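Local structure of bacterioferritin (Rhodobacter capsulatus, 1JGC) at residues W26-L31 with E88-G93; M52-K57 with E121-D126. The protein stores iron inside a 24-subunit, heme-containing shell whose ferroxidase centres are thought to oxidise iron(II) with dioxygen for deposition as a ferric mineral. One frame throughout, in Å; residues are numbered along the deposited sequence.

Overall arrangement
Read from the N terminus, helix 5-34 supplies residues 26-31 and helix 38-64 supplies 52-57; after the long connection, helix 83-111 brings 88-93 and helix 114-144 brings 121-126. Contact 1 joins the first of these helices to the third and closes a loop of 56 residues. Contact 2 joins the second to the fourth across 63 residues. The two loops cross, since their segments alternate along the chain, and together they tie the first pair of helices (5-34, 38-64) to the second (83-111, 114-144) in the ferritin four-helix bundle. Their centres lie about 18 Å apart, on opposite sides of the chain's centre, yet Trp-26 packs on Met-52 and both contacts reach the same heme.

Contact 1 of 2, residues W26-L31 with E88-G93; sequences WVHFRL and ECDLAG. With HEM (protoporphyrin IX containing Fe), chain D.
His-28 meets the carboxylate of Asp-90 at the edge of its imidazole, with the acid's CG lying in the ring plane and the carboxylate turned 66° from it. His-28 keeps CG beside its backbone N and anti to the carbonyl carbon, which turns the ring toward helix 83-111. ND1 is shared between both oxygens in a forked, weak arrangement: 3.0 Å from His-28 ND1 to Asp-90 OD1, and 3.1 Å from the same nitrogen to OD2, with N-H...O angles of 124° and 144°. Both side chains have stronger polar partners elsewhere. Gly-80 N gives a hydrogen bond to His-28 NE2, so the ring is tied at both nitrogens, while Gln-24 NE2 bonds to Asp-90 OD1. Beside the carboxylate, Cys-89 CB approaches His-28 CE1 at 4.0 Å.

Trp-26 looks instead to the heme. Its indole is covered on one face by Phe-29 and on the other by the heme vinyl carbon CAC. Its NE1 and Arg-30 NE both bind Asp-56 of a second subunit. The polar pair thus bridges helices 5-34 and 83-111 inside the ferritin bundle, where helix 114-144 packs on Asp-90 through Leu-134 and helix 38-64 lies against Trp-26.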
ATOM      1  N   TRP A  26     -33.311  19.907 -26.027  1.00 19.23           N
ATOM      2  CA  TRP A  26     -32.714  18.731 -26.635  1.00 19.95           C
ATOM      3  C   TRP A  26     -32.530  18.879 -28.136  1.00 20.63           C
ATOM      4  O   TRP A  26     -31.525  18.441 -28.681  1.00 21.11           O
ATOM      5  CB  TRP A  26     -33.532  17.476 -26.326  1.00 20.15           C
ATOM      6  CG  TRP A  26     -32.708  16.242 -26.480  1.00 21.28           C
ATOM      7  CD1 TRP A  26     -32.511  15.522 -27.622  1.00 21.01           C
ATOM      8  CD2 TRP A  26     -31.860  15.655 -25.484  1.00 21.64           C
ATOM      9  NE1 TRP A  26     -31.587  14.528 -27.403  1.00 22.13           N
ATOM     10  CE2 TRP A  26     -31.168  14.589 -26.100  1.00 22.57           C
ATOM     11  CE3 TRP A  26     -31.612  15.932 -24.135  1.00 19.80           C
ATOM     12  CZ2 TRP A  26     -30.239  13.797 -25.410  1.00 23.14           C
ATOM     13  CZ3 TRP A  26     -30.692  15.149 -23.450  1.00 21.73           C
ATOM     14  CH2 TRP A  26     -30.014  14.094 -24.091  1.00 21.67           C
ATOM     15  N   VAL A  27     -33.494  19.491 -28.810  1.00 20.36           N
ATOM     16  CA  VAL A  27     -33.365  19.690 -30.243  1.00 20.40           C
ATOM     17  C   VAL A  27     -32.210  20.667 -30.480  1.00 19.72           C
ATOM     18  O   VAL A  27     -31.414  20.490 -31.393  1.00 19.84           O
ATOM     19  CB  VAL A  27     -34.667  20.267 -30.864  1.00 21.04           C
ATOM     20  CG1 VAL A  27     -34.454  20.554 -32.331  1.00 20.78           C
ATOM     21  CG2 VAL A  27     -35.805  19.287 -30.697  1.00 20.19           C
ATOM     22  N   HIS A  28     -32.123  21.692 -29.644  1.00 19.18           N
ATOM     23  CA  HIS A  28     -31.063  22.676 -29.772  1.00 20.21           C
ATOM     24  C   HIS A  28     -29.709  22.032 -29.565  1.00 21.01           C
ATOM     25  O   HIS A  28     -28.736  22.382 -30.233  1.00 21.81           O
ATOM     26  CB  HIS A  28     -31.281  23.813 -28.781  1.00 20.24           C
ATOM     27  CG  HIS A  28     -32.299  24.807 -29.236  1.00 21.48           C
ATOM     28  ND1 HIS A  28     -32.777  25.811 -28.425  1.00 22.63           N
ATOM     29  CD2 HIS A  28     -32.912  24.969 -30.434  1.00 22.61           C
ATOM     30  CE1 HIS A  28     -33.637  26.551 -29.103  1.00 24.26           C
ATOM     31  NE2 HIS A  28     -33.736  26.061 -30.325  1.00 23.32           N
ATOM     32  N   PHE A  29     -29.648  21.083 -28.638  1.00 21.22           N
ATOM     33  CA  PHE A  29     -28.407  20.362 -28.369  1.00 20.26           C
ATOM     34  C   PHE A  29     -27.986  19.643 -29.656  1.00 20.20           C
ATOM     35  O   PHE A  29     -26.871  19.812 -30.138  1.00 20.04           O
ATOM     36  CB  PHE A  29     -28.630  19.364 -27.219  1.00 17.58           C
ATOM     37  CG  PHE A  29     -27.786  18.123 -27.308  1.00 15.81           C
ATOM     38  CD1 PHE A  29     -26.403  18.199 -27.308  1.00 16.23           C
ATOM     39  CD2 PHE A  29     -28.384  16.872 -27.401  1.00 15.52           C
ATOM     40  CE1 PHE A  29     -25.628  17.048 -27.404  1.00 15.91           C
ATOM     41  CE2 PHE A  29     -27.614  15.713 -27.496  1.00 16.03           C
ATOM     42  CZ  PHE A  29     -26.238  15.800 -27.497  1.00 13.71           C
ATOM     43  N   ARG A  30     -28.903  18.867 -30.219  1.00 19.98           N
ATOM     44  CA  ARG A  30     -28.630  18.128 -31.436  1.00 21.33           C
ATOM     45  C   ARG A  30     -28.252  19.037 -32.595  1.00 21.83           C
ATOM     46  O   ARG A  30     -27.289  18.777 -33.315  1.00 22.36           O
ATOM     47  CB  ARG A  30     -29.839  17.266 -31.796  1.00 21.32           C
ATOM     48  CG  ARG A  30     -29.800  15.917 -31.123  1.00 22.03           C
ATOM     49  CD  ARG A  30     -28.567  15.200 -31.600  1.00 22.64           C
ATOM     50  NE  ARG A  30     -28.189  14.065 -30.773  1.00 22.97           N
ATOM     51  CZ  ARG A  30     -26.970  13.536 -30.772  1.00 22.71           C
ATOM     52  NH1 ARG A  30     -26.027  14.044 -31.547  1.00 20.85           N
ATOM     53  NH2 ARG A  30     -26.694  12.500 -29.999  1.00 22.69           N
ATOM     54  N   LEU A  31     -29.015  20.105 -32.766  1.00 22.55           N
ATOM     55  CA  LEU A  31     -28.763  21.077 -33.817  1.00 23.21           C
ATOM     56  C   LEU A  31     -27.360  21.681 -33.653  1.00 24.29           C
ATOM     57  O   LEU A  31     -26.564  21.702 -34.591  1.00 24.99           O
ATOM     58  CB  LEU A  31     -29.822  22.178 -33.736  1.00 22.47           C
ATOM     59  CG  LEU A  31     -30.811  22.443 -34.880  1.00 21.43           C
ATOM     60  CD1 LEU A  31     -30.876  21.307 -35.884  1.00 19.62           C
ATOM     61  CD2 LEU A  31     -32.157  22.691 -34.252  1.00 19.66           C
ATOM     62  N   GLU A  88     -32.073  33.043 -28.317  1.00 27.37           N
ATOM     63  CA  GLU A  88     -33.264  33.870 -28.276  1.00 28.41           C
ATOM     64  C   GLU A  88     -34.498  33.032 -27.975  1.00 26.59           C
ATOM     65  O   GLU A  88     -35.317  33.384 -27.120  1.00 25.19           O
ATOM     66  CB  GLU A  88     -33.447  34.609 -29.608  1.00 32.79           C
ATOM     67  CG  GLU A  88     -32.405  35.690 -29.870  1.00 38.42           C
ATOM     68  CD  GLU A  88     -32.474  36.833 -28.850  1.00 43.44           C
ATOM     69  OE1 GLU A  88     -32.896  36.579 -27.684  1.00 43.96           O
ATOM     70  OE2 GLU A  88     -32.091  37.990 -29.211  1.00 46.53           O
ATOM     71  N   CYS A  89     -34.633  31.918 -28.674  1.00 25.40           N
ATOM     72  CA  CYS A  89     -35.778  31.065 -28.440  1.00 26.34           C
ATOM     73  C   CYS A  89     -35.800  30.515 -27.019  1.00 27.01           C
ATOM     74  O   CYS A  89     -36.864  30.467 -26.391  1.00 28.27           O
ATOM     75  CB  CYS A  89     -35.806  29.924 -29.447  1.00 26.78           C
ATOM     76  SG  CYS A  89     -36.208  30.482 -31.110  1.00 26.00           S
ATOM     77  N   ASP A  90     -34.645  30.108 -26.496  1.00 26.08           N
ATOM     78  CA  ASP A  90     -34.620  29.582 -25.135  1.00 25.41           C
ATOM     79  C   ASP A  90     -34.977  30.688 -24.146  1.00 25.21           C
ATOM     80  O   ASP A  90     -35.737  30.469 -23.191  1.00 25.37           O
ATOM     81  CB  ASP A  90     -33.252  28.974 -24.797  1.00 25.66           C
ATOM     82  CG  ASP A  90     -32.962  27.704 -25.596  1.00 26.67           C
ATOM     83  OD1 ASP A  90     -33.904  26.916 -25.833  1.00 25.03           O
ATOM     84  OD2 ASP A  90     -31.792  27.484 -25.977  1.00 27.59           O
ATOM     85  N   LEU A  91     -34.450  31.884 -24.380  1.00 24.40           N
ATOM     86  CA  LEU A  91     -34.742  33.002 -23.498  1.00 24.38           C
ATOM     87  C   LEU A  91     -36.235  33.323 -23.550  1.00 25.23           C
ATOM     88  O   LEU A  91     -36.846  33.628 -22.526  1.00 25.40           O
ATOM     89  CB  LEU A  91     -33.927  34.227 -23.904  1.00 22.93           C
ATOM     90  CG  LEU A  91     -34.180  35.499 -23.091  1.00 22.85           C
ATOM     91  CD1 LEU A  91     -33.849  35.253 -21.630  1.00 22.40           C
ATOM     92  CD2 LEU A  91     -33.348  36.641 -23.659  1.00 19.89           C
ATOM     93  N   ALA A  92     -36.821  33.244 -24.742  1.00 25.32           N
ATOM     94  CA  ALA A  92     -38.244  33.525 -24.901  1.00 26.03           C
ATOM     95  C   ALA A  92     -39.065  32.528 -24.079  1.00 26.78           C
ATOM     96  O   ALA A  92     -40.048  32.898 -23.427  1.00 26.87           O
ATOM     97  CB  ALA A  92     -38.642  33.448 -26.375  1.00 23.80           C
ATOM     98  N   GLY A  93     -38.654  31.264 -24.112  1.00 27.57           N
ATOM     99  CA  GLY A  93     -39.353  30.245 -23.353  1.00 28.67           C
ATOM    100  C   GLY A  93     -39.224  30.437 -21.846  1.00 30.40           C
ATOM    101  O   GLY A  93     -40.142  30.097 -21.091  1.00 30.81           O
TER
HETATM  102  CHA HEM D 201     -32.253  11.134 -18.617  0.50 26.59           C
HETATM  103  CHB HEM D 201     -36.804  12.039 -17.204  0.50 26.72           C
HETATM  104  CHC HEM D 201     -37.867  13.202 -21.738  0.50 25.75           C
HETATM  105  CHD HEM D 201     -33.555  11.699 -23.239  0.50 25.01           C
HETATM  106  C1A HEM D 201     -33.348  11.486 -17.829  0.50 27.24           C
HETATM  107  C2A HEM D 201     -33.349  11.941 -16.452  0.50 28.52           C
HETATM  108  C3A HEM D 201     -34.642  11.792 -15.993  0.50 28.22           C
HETATM  109  C4A HEM D 201     -35.452  11.761 -17.190  0.50 27.12           C
HETATM  110  CMA HEM D 201     -35.140  11.935 -14.543  0.50 27.36           C
HETATM  111  CAA HEM D 201     -32.288  12.756 -15.714  0.50 30.51           C
HETATM  112  CBA HEM D 201     -30.868  12.223 -15.649  0.50 32.88           C
HETATM  113  CGA HEM D 201     -30.761  10.943 -14.860  0.50 35.00           C
HETATM  114  O1A HEM D 201     -29.636  10.395 -14.789  0.50 36.43           O
HETATM  115  O2A HEM D 201     -31.793  10.488 -14.312  0.50 35.70           O
HETATM  116  C1B HEM D 201     -37.512  12.455 -18.315  0.50 26.74           C
HETATM  117  C2B HEM D 201     -38.889  12.921 -18.301  0.50 26.87           C
HETATM  118  C3B HEM D 201     -39.231  13.185 -19.603  0.50 26.39           C
HETATM  119  C4B HEM D 201     -38.010  12.983 -20.388  0.50 26.01           C
HETATM  120  CMB HEM D 201     -39.786  13.115 -17.079  0.50 26.63           C
HETATM  121  CAB HEM D 201     -40.489  13.641 -19.993  0.50 25.95           C
HETATM  122  CBB HEM D 201     -41.181  13.254 -21.129  0.50 25.17           C
HETATM  123  C1C HEM D 201     -36.750  13.012 -22.520  0.50 25.50           C
HETATM  124  C2C HEM D 201     -36.659  13.405 -23.912  0.50 25.99           C
HETATM  125  C3C HEM D 201     -35.423  12.996 -24.363  0.50 25.24           C
HETATM  126  C4C HEM D 201     -34.804  12.305 -23.232  0.50 25.46           C
HETATM  127  CMC HEM D 201     -37.744  14.150 -24.709  0.50 25.72           C
HETATM  128  CAC HEM D 201     -34.852  13.234 -25.615  0.50 25.03           C
HETATM  129  CBC HEM D 201     -35.525  13.418 -26.812  0.50 24.16           C
HETATM  130  C1D HEM D 201     -32.823  11.341 -22.121  0.50 25.41           C
HETATM  131  C2D HEM D 201     -31.450  10.860 -22.153  0.50 25.92           C
HETATM  132  C3D HEM D 201     -31.062  10.689 -20.838  0.50 26.68           C
HETATM  133  C4D HEM D 201     -32.195  11.117 -20.004  0.50 26.24           C
HETATM  134  CMD HEM D 201     -30.593  10.585 -23.395  0.50 23.97           C
HETATM  135  CAD HEM D 201     -29.743  10.013 -20.450  0.50 27.38           C
HETATM  136  CBD HEM D 201     -28.680  10.856 -19.770  0.50 29.29           C
HETATM  137  CGD HEM D 201     -27.344  10.123 -19.636  0.50 31.39           C
HETATM  138  O1D HEM D 201     -27.341   8.956 -19.169  0.50 31.08           O
HETATM  139  O2D HEM D 201     -26.297  10.721 -19.987  0.50 30.42           O
HETATM  140  NA  HEM D 201     -34.622  11.734 -18.315  0.50 26.89           N
HETATM  141  NB  HEM D 201     -36.964  12.545 -19.595  0.50 26.25           N
HETATM  142  NC  HEM D 201     -35.565  12.480 -22.074  0.50 25.53           N
HETATM  143  ND  HEM D 201     -33.271  11.492 -20.805  0.50 25.81           N
HETATM  144 FE   HEM D 201     -35.091  12.097 -20.184  0.50 24.60          FE

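Contact 2 of 2, residues M52-K57 with E121-D126; sequences MGHADK and ESLITD. With HEM (protoporphyrin IX containing Fe), chain D.
Both His-54 (chi1 -69°) and Asp-126 hold CG anti to the carbonyl carbon, which sends imidazole and carboxylate into the space between their helices. There His-54 NE2 makes a weak hydrogen bond to Asp-126 OD2, 3.0 Å long and bent to 128° at the hydrogen. The two planes are nearly parallel, but the oxygen lies obliquely to the ring.

Leu-123 supplies the apolar half of the contact. Its CD2 methyl sits over one face of the imidazole in a CH-pi contact, 3.7 Å from the ring centroid of His-54 and close to the ring normal. Closer to solvent, Lys-57 NZ stands 4.3 Å from Ser-122 OG and 5.2 Å from Asp-126 OD2, too far for a salt bridge, although its charge may favour the ionised carboxylate of Asp-126.

Segments 52-57 and 121-126 run antiparallel at 171°, their axes 12.0 Å apart at closest approach, within the diiron four-helix bundle of the ferritin family. His-54 is assigned as a ligand of the first iron, which is absent here; its ND1 makes weak hydrogen bonds to Glu-18 and Glu-51, which also belong to that site. Asp-126 and Leu-123 thus lie in what would be its second shell, one weakly bonded to the nitrogen away from the site, the other over a face.

Met-52, two residues earlier on the same helix, reaches the other way: its chain extends through chi2 to bring SD to the heme iron, 2.6 Å from Met-52 SD to HEM FE, and the bend at chi3 turns only the methyl CE. The opposite axial position is taken by Met-52 of a second subunit, giving the heme shared by each bacterioferritin dimer. Glu-121 pairs with Arg-105 and with Lys-117 of a third.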
ATOM      1  N   MET A  52     -35.863  17.992 -17.073  1.00 23.72           N
ATOM      2  CA  MET A  52     -36.423  16.667 -16.884  1.00 22.72           C
ATOM      3  C   MET A  52     -36.619  16.472 -15.390  1.00 22.45           C
ATOM      4  O   MET A  52     -37.632  15.931 -14.950  1.00 21.41           O
ATOM      5  CB  MET A  52     -35.476  15.606 -17.442  1.00 23.66           C
ATOM      6  CG  MET A  52     -35.468  15.532 -18.964  1.00 24.33           C
ATOM      7  SD  MET A  52     -34.166  14.450 -19.624  1.00 23.31           S
ATOM      8  CE  MET A  52     -33.544  15.470 -20.960  1.00 24.89           C
ATOM      9  N   GLY A  53     -35.647  16.935 -14.612  1.00 21.54           N
ATOM     10  CA  GLY A  53     -35.733  16.817 -13.170  1.00 21.30           C
ATOM     11  C   GLY A  53     -36.913  17.593 -12.605  1.00 21.84           C
ATOM     12  O   GLY A  53     -37.623  17.109 -11.722  1.00 21.76           O
ATOM     13  N   HIS A  54     -37.121  18.805 -13.107  1.00 21.49           N
ATOM     14  CA  HIS A  54     -38.233  19.637 -12.661  1.00 22.15           C
ATOM     15  C   HIS A  54     -39.539  18.913 -12.956  1.00 21.46           C
ATOM     16  O   HIS A  54     -40.407  18.805 -12.096  1.00 21.85           O
ATOM     17  CB  HIS A  54     -38.223  20.984 -13.397  1.00 23.23           C
ATOM     18  CG  HIS A  54     -37.077  21.871 -13.023  1.00 25.53           C
ATOM     19  ND1 HIS A  54     -36.674  22.933 -13.804  1.00 26.95           N
ATOM     20  CD2 HIS A  54     -36.268  21.873 -11.936  1.00 25.34           C
ATOM     21  CE1 HIS A  54     -35.665  23.552 -13.214  1.00 27.27           C
ATOM     22  NE2 HIS A  54     -35.400  22.929 -12.079  1.00 26.86           N
ATOM     23  N   ALA A  55     -39.663  18.413 -14.181  1.00 20.29           N
ATOM     24  CA  ALA A  55     -40.859  17.709 -14.608  1.00 20.83           C
ATOM     25  C   ALA A  55     -41.177  16.553 -13.674  1.00 21.83           C
ATOM     26  O   ALA A  55     -42.314  16.397 -13.229  1.00 22.25           O
ATOM     27  CB  ALA A  55     -40.687  17.207 -16.030  1.00 19.54           C
ATOM     28  N   ASP A  56     -40.171  15.742 -13.374  1.00 22.99           N
ATOM     29  CA  ASP A  56     -40.374  14.604 -12.490  1.00 22.98           C
ATOM     30  C   ASP A  56     -40.872  15.066 -11.120  1.00 23.34           C
ATOM     31  O   ASP A  56     -41.836  14.526 -10.574  1.00 23.48           O
ATOM     32  CB  ASP A  56     -39.074  13.815 -12.344  1.00 21.48           C
ATOM     33  CG  ASP A  56     -39.210  12.662 -11.387  1.00 22.13           C
ATOM     34  OD1 ASP A  56     -40.182  11.894 -11.527  1.00 20.52           O
ATOM     35  OD2 ASP A  56     -38.348  12.521 -10.496  1.00 23.01           O
ATOM     36  N   LYS A  57     -40.207  16.072 -10.575  1.00 23.43           N
ATOM     37  CA  LYS A  57     -40.563  16.632  -9.281  1.00 25.44           C
ATOM     38  C   LYS A  57     -42.040  17.084  -9.272  1.00 25.55           C
ATOM     39  O   LYS A  57     -42.783  16.824  -8.316  1.00 25.67           O
ATOM     40  CB  LYS A  57     -39.624  17.803  -8.995  1.00 27.76           C
ATOM     41  CG  LYS A  57     -39.844  18.516  -7.692  1.00 33.47           C
ATOM     42  CD  LYS A  57     -38.965  19.780  -7.603  1.00 37.13           C
ATOM     43  CE  LYS A  57     -37.477  19.436  -7.685  1.00 40.18           C
ATOM     44  NZ  LYS A  57     -36.579  20.642  -7.584  1.00 42.46           N
ATOM     45  N   GLU A 121     -41.405  28.653  -6.036  1.00 20.70           N
ATOM     46  CA  GLU A 121     -40.370  29.631  -5.719  1.00 22.18           C
ATOM     47  C   GLU A 121     -39.028  29.019  -6.116  1.00 22.58           C
ATOM     48  O   GLU A 121     -38.104  29.715  -6.549  1.00 22.79           O
ATOM     49  CB  GLU A 121     -40.379  29.997  -4.235  1.00 20.92           C
ATOM     50  CG  GLU A 121     -41.667  30.642  -3.784  1.00 23.27           C
ATOM     51  CD  GLU A 121     -41.457  31.690  -2.705  1.00 23.98           C
ATOM     52  OE1 GLU A 121     -40.370  31.705  -2.095  1.00 25.31           O
ATOM     53  OE2 GLU A 121     -42.383  32.497  -2.462  1.00 24.57           O
ATOM     54  N   SER A 122     -38.932  27.703  -5.984  1.00 22.65           N
ATOM     55  CA  SER A 122     -37.711  27.010  -6.358  1.00 23.43           C
ATOM     56  C   SER A 122     -37.575  27.054  -7.891  1.00 22.49           C
ATOM     57  O   SER A 122     -36.498  27.334  -8.417  1.00 21.49           O
ATOM     58  CB  SER A 122     -37.749  25.568  -5.849  1.00 23.32           C
ATOM     59  OG  SER A 122     -36.674  24.818  -6.378  1.00 28.27           O
ATOM     60  N   LEU A 123     -38.668  26.794  -8.604  1.00 20.99           N
ATOM     61  CA  LEU A 123     -38.630  26.842 -10.058  1.00 21.45           C
ATOM     62  C   LEU A 123     -38.311  28.259 -10.544  1.00 21.84           C
ATOM     63  O   LEU A 123     -37.501  28.448 -11.456  1.00 22.52           O
ATOM     64  CB  LEU A 123     -39.959  26.381 -10.643  1.00 20.67           C
ATOM     65  CG  LEU A 123     -40.297  24.894 -10.492  1.00 22.64           C
ATOM     66  CD1 LEU A 123     -41.720  24.640 -10.992  1.00 21.79           C
ATOM     67  CD2 LEU A 123     -39.295  24.047 -11.276  1.00 22.62           C
ATOM     68  N   ILE A 124     -38.946  29.255  -9.936  1.00 21.18           N
ATOM     69  CA  ILE A 124     -38.707  30.646 -10.307  1.00 19.89           C
ATOM     70  C   ILE A 124     -37.230  30.959 -10.125  1.00 19.96           C
ATOM     71  O   ILE A 124     -36.619  31.583 -10.987  1.00 18.61           O
ATOM     72  CB  ILE A 124     -39.554  31.622  -9.436  1.00 20.57           C
ATOM     73  CG1 ILE A 124     -41.027  31.534  -9.849  1.00 18.41           C
ATOM     74  CG2 ILE A 124     -39.038  33.059  -9.572  1.00 17.65           C
ATOM     75  CD1 ILE A 124     -41.963  32.304  -8.951  1.00 19.28           C
ATOM     76  N   THR A 125     -36.661  30.514  -9.005  1.00 20.10           N
ATOM     77  CA  THR A 125     -35.247  30.749  -8.732  1.00 20.91           C
ATOM     78  C   THR A 125     -34.348  30.094  -9.786  1.00 21.83           C
ATOM     79  O   THR A 125     -33.413  30.722 -10.266  1.00 22.72           O
ATOM     80  CB  THR A 125     -34.847  30.240  -7.333  1.00 20.79           C
ATOM     81  OG1 THR A 125     -35.678  30.864  -6.348  1.00 21.78           O
ATOM     82  CG2 THR A 125     -33.401  30.592  -7.034  1.00 17.91           C
ATOM     83  N   ASP A 126     -34.628  28.846 -10.153  1.00 23.30           N
ATOM     84  CA  ASP A 126     -33.821  28.176 -11.171  1.00 25.03           C
ATOM     85  C   ASP A 126     -33.953  28.873 -12.529  1.00 26.32           C
ATOM     86  O   ASP A 126     -32.964  29.074 -13.232  1.00 26.04           O
ATOM     87  CB  ASP A 126     -34.236  26.711 -11.346  1.00 25.61           C
ATOM     88  CG  ASP A 126     -33.973  25.870 -10.117  1.00 27.91           C
ATOM     89  OD1 ASP A 126     -33.053  26.202  -9.334  1.00 28.83           O
ATOM     90  OD2 ASP A 126     -34.683  24.853  -9.944  1.00 30.29           O
TER
HETATM   91  CHA HEM D 201     -32.253  11.134 -18.617  0.50 26.59           C
HETATM   92  CHB HEM D 201     -36.804  12.039 -17.204  0.50 26.72           C
HETATM   93  CHC HEM D 201     -37.867  13.202 -21.738  0.50 25.75           C
HETATM   94  CHD HEM D 201     -33.555  11.699 -23.239  0.50 25.01           C
HETATM   95  C1A HEM D 201     -33.348  11.486 -17.829  0.50 27.24           C
HETATM   96  C2A HEM D 201     -33.349  11.941 -16.452  0.50 28.52           C
HETATM   97  C3A HEM D 201     -34.642  11.792 -15.993  0.50 28.22           C
HETATM   98  C4A HEM D 201     -35.452  11.761 -17.190  0.50 27.12           C
HETATM   99  CMA HEM D 201     -35.140  11.935 -14.543  0.50 27.36           C
HETATM  100  CAA HEM D 201     -32.288  12.756 -15.714  0.50 30.51           C
HETATM  101  CBA HEM D 201     -30.868  12.223 -15.649  0.50 32.88           C
HETATM  102  CGA HEM D 201     -30.761  10.943 -14.860  0.50 35.00           C
HETATM  103  O1A HEM D 201     -29.636  10.395 -14.789  0.50 36.43           O
HETATM  104  O2A HEM D 201     -31.793  10.488 -14.312  0.50 35.70           O
HETATM  105  C1B HEM D 201     -37.512  12.455 -18.315  0.50 26.74           C
HETATM  106  C2B HEM D 201     -38.889  12.921 -18.301  0.50 26.87           C
HETATM  107  C3B HEM D 201     -39.231  13.185 -19.603  0.50 26.39           C
HETATM  108  C4B HEM D 201     -38.010  12.983 -20.388  0.50 26.01           C
HETATM  109  CMB HEM D 201     -39.786  13.115 -17.079  0.50 26.63           C
HETATM  110  CAB HEM D 201     -40.489  13.641 -19.993  0.50 25.95           C
HETATM  111  CBB HEM D 201     -41.181  13.254 -21.129  0.50 25.17           C
HETATM  112  C1C HEM D 201     -36.750  13.012 -22.520  0.50 25.50           C
HETATM  113  C2C HEM D 201     -36.659  13.405 -23.912  0.50 25.99           C
HETATM  114  C3C HEM D 201     -35.423  12.996 -24.363  0.50 25.24           C
HETATM  115  C4C HEM D 201     -34.804  12.305 -23.232  0.50 25.46           C
HETATM  116  CMC HEM D 201     -37.744  14.150 -24.709  0.50 25.72           C
HETATM  117  CAC HEM D 201     -34.852  13.234 -25.615  0.50 25.03           C
HETATM  118  CBC HEM D 201     -35.525  13.418 -26.812  0.50 24.16           C
HETATM  119  C1D HEM D 201     -32.823  11.341 -22.121  0.50 25.41           C
HETATM  120  C2D HEM D 201     -31.450  10.860 -22.153  0.50 25.92           C
HETATM  121  C3D HEM D 201     -31.062  10.689 -20.838  0.50 26.68           C
HETATM  122  C4D HEM D 201     -32.195  11.117 -20.004  0.50 26.24           C
HETATM  123  CMD HEM D 201     -30.593  10.585 -23.395  0.50 23.97           C
HETATM  124  CAD HEM D 201     -29.743  10.013 -20.450  0.50 27.38           C
HETATM  125  CBD HEM D 201     -28.680  10.856 -19.770  0.50 29.29           C
HETATM  126  CGD HEM D 201     -27.344  10.123 -19.636  0.50 31.39           C
HETATM  127  O1D HEM D 201     -27.341   8.956 -19.169  0.50 31.08           O
HETATM  128  O2D HEM D 201     -26.297  10.721 -19.987  0.50 30.42           O
HETATM  129  NA  HEM D 201     -34.622  11.734 -18.315  0.50 26.89           N
HETATM  130  NB  HEM D 201     -36.964  12.545 -19.595  0.50 26.25           N
HETATM  131  NC  HEM D 201     -35.565  12.480 -22.074  0.50 25.53           N
HETATM  132  ND  HEM D 201     -33.271  11.492 -20.805  0.50 25.81           N
HETATM  133 FE   HEM D 201     -35.091  12.097 -20.184  0.50 24.60          FE